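Local structure of eukaryotic peptide chain release factor GTP-binding subunit (Schizosaccharomyces pombe, 1R5B) at residues 40-45 against 119-124. The protein is the GTP-binding subunit of a eukaryotic translation release factor, a member of the elongation factor Tu-like family of P-loop GTPases. Residues are numbered along the deposited sequence; the frame is centred on the assembly and turned at random.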
# COMPACT_ATOMS: atom_id res chain seq x y z
N GLY A 40 9.06 -6.68 5.87
CA GLY A 40 7.90 -6.71 6.74
C GLY A 40 6.64 -6.18 6.08
O GLY A 40 6.72 -5.47 5.06
N LYS A 41 5.48 -6.53 6.65
CA LYS A 41 4.18 -6.03 6.20
C LYS A 41 4.05 -4.50 6.19
O LYS A 41 4.57 -3.82 7.06
CB LYS A 41 3.06 -6.61 7.07
CG LYS A 41 2.85 -8.10 6.90
CD LYS A 41 1.96 -8.68 7.98
CE LYS A 41 2.01 -10.21 8.00
NZ LYS A 41 0.72 -10.81 7.65
N GLU A 42 3.32 -3.98 5.20
CA GLU A 42 3.14 -2.53 5.04
C GLU A 42 2.23 -1.96 6.12
O GLU A 42 1.14 -2.44 6.32
CB GLU A 42 2.55 -2.24 3.65
CG GLU A 42 2.23 -0.77 3.37
CD GLU A 42 1.47 -0.55 2.06
OE1 GLU A 42 1.01 -1.54 1.45
OE2 GLU A 42 1.32 0.62 1.65
N HIS A 43 2.69 -0.91 6.80
CA HIS A 43 1.89 -0.26 7.83
C HIS A 43 0.88 0.65 7.19
O HIS A 43 1.24 1.46 6.33
CB HIS A 43 2.74 0.59 8.76
CG HIS A 43 3.61 -0.21 9.68
ND1 HIS A 43 4.32 -1.32 9.27
CD2 HIS A 43 3.92 -0.03 10.99
CE1 HIS A 43 5.01 -1.80 10.29
NE2 HIS A 43 4.78 -1.04 11.34
N VAL A 44 -0.36 0.55 7.65
CA VAL A 44 -1.49 1.34 7.16
C VAL A 44 -2.30 1.85 8.35
O VAL A 44 -2.40 1.17 9.36
CB VAL A 44 -2.39 0.46 6.27
CG1 VAL A 44 -3.55 1.24 5.73
CG2 VAL A 44 -1.58 -0.11 5.13
N ASN A 45 -2.83 3.06 8.24
CA ASN A 45 -3.71 3.64 9.25
C ASN A 45 -5.14 3.58 8.77
O ASN A 45 -5.45 4.01 7.65
CB ASN A 45 -3.35 5.11 9.51
CG ASN A 45 -2.02 5.28 10.23
OD1 ASN A 45 -1.41 6.34 10.15
ND2 ASN A 45 -1.58 4.26 10.93
N GLU A 119 -2.52 -10.48 4.93
CA GLU A 119 -1.32 -11.14 4.39
C GLU A 119 -0.21 -10.12 4.13
O GLU A 119 0.93 -10.36 4.49
CB GLU A 119 -1.65 -11.91 3.11
CG GLU A 119 -0.56 -12.86 2.62
CD GLU A 119 -0.77 -13.38 1.20
OE1 GLU A 119 0.10 -14.11 0.67
OE2 GLU A 119 -1.82 -13.06 0.59
N HIS A 120 -0.55 -8.98 3.54
CA HIS A 120 0.45 -8.00 3.14
C HIS A 120 0.55 -6.76 4.02
O HIS A 120 1.49 -5.98 3.85
CB HIS A 120 0.20 -7.56 1.70
CG HIS A 120 0.14 -8.69 0.72
ND1 HIS A 120 1.24 -9.45 0.38
CD2 HIS A 120 -0.89 -9.18 -0.01
CE1 HIS A 120 0.88 -10.37 -0.50
NE2 HIS A 120 -0.40 -10.22 -0.77
N ARG A 121 -0.40 -6.54 4.93
CA ARG A 121 -0.47 -5.26 5.64
C ARG A 121 -0.73 -5.34 7.13
O ARG A 121 -1.39 -6.27 7.61
CB ARG A 121 -1.57 -4.39 5.02
CG ARG A 121 -1.21 -3.83 3.67
CD ARG A 121 -2.36 -3.10 2.95
NE ARG A 121 -1.88 -2.51 1.72
CZ ARG A 121 -2.65 -1.99 0.77
NH1 ARG A 121 -3.98 -1.96 0.88
NH2 ARG A 121 -2.07 -1.49 -0.31
N ARG A 122 -0.22 -4.35 7.87
CA ARG A 122 -0.59 -4.13 9.27
C ARG A 122 -1.39 -2.85 9.45
O ARG A 122 -0.84 -1.76 9.25
CB ARG A 122 0.64 -4.03 10.16
CG ARG A 122 0.29 -3.64 11.60
CD ARG A 122 1.46 -3.54 12.53
NE ARG A 122 2.08 -4.84 12.72
CZ ARG A 122 3.01 -5.09 13.64
NH1 ARG A 122 3.43 -4.12 14.46
NH2 ARG A 122 3.52 -6.31 13.75
N PHE A 123 -2.64 -2.97 9.89
CA PHE A 123 -3.54 -1.84 10.03
C PHE A 123 -3.62 -1.33 11.46
O PHE A 123 -4.14 -2.01 12.33
CB PHE A 123 -4.93 -2.20 9.56
CG PHE A 123 -4.98 -2.65 8.14
CD1 PHE A 123 -4.70 -3.96 7.81
CD2 PHE A 123 -5.31 -1.77 7.14
CE1 PHE A 123 -4.74 -4.38 6.52
CE2 PHE A 123 -5.35 -2.19 5.83
CZ PHE A 123 -5.06 -3.50 5.52
N SER A 124 -3.11 -0.13 11.68
CA SER A 124 -3.23 0.53 12.97
C SER A 124 -4.59 1.24 13.05
O SER A 124 -4.91 2.07 12.20
CB SER A 124 -2.08 1.52 13.12
OG SER A 124 -2.29 2.39 14.22
O HOH W 1 0.74 -1.05 -1.31
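E42 has CG anti to its backbone N (chi1 177°) and runs on extended, whereas R121 has CG anti to its carbonyl carbon (chi1 -72°) and stays extended to NE; the two chains therefore rise side by side from one face of the sheet. Near the chain ends R121 NE donates to E42 OE1 at 3.1 Å, a hydrogen-bonded salt bridge with the oxygen close to the guanidinium plane. The acceptor is met from above its carboxylate, the two planes being steeply inclined to each other, so R121 grips E42 through NE alone rather than through a coplanar two-bond pairing. A water bridges the pair, donating to E42 OE1 and accepting from R121 NH2 in the guanidinium plane. K269 takes E42 OE2, and the carbonyls of L260 and M263 hold R121 NH1, so both charged ends have further partners.

On the same face V44 packs CG2 against R121 CD at 3.8 Å and CG1 against F123 CD2, also 3.8 Å away. Beneath these side chains, parallel strand pairing is evident from strand directions only 28° apart and from the alternating bonds E42 N to H120 O, R122 N to E42 O, V44 N to R122 O and S124 N to V44 O, all 2.8 to 3.0 Å long. The last runs nearly along the C=O axis. On the reverse face R122 CD lies over one face of the H43 ring, while the R122 guanidinium pairs with E117 and makes a cation-pi contact with Y115.

Strand 42-50, which leads into a probable P-loop, lies between 121-125 and 147-153 in the mixed sheet of the GTP-binding domain; I147 touches V44 and F123, F116 of antiparallel strand 115-117 stacks on F123, and helix 256-262 supplies L260.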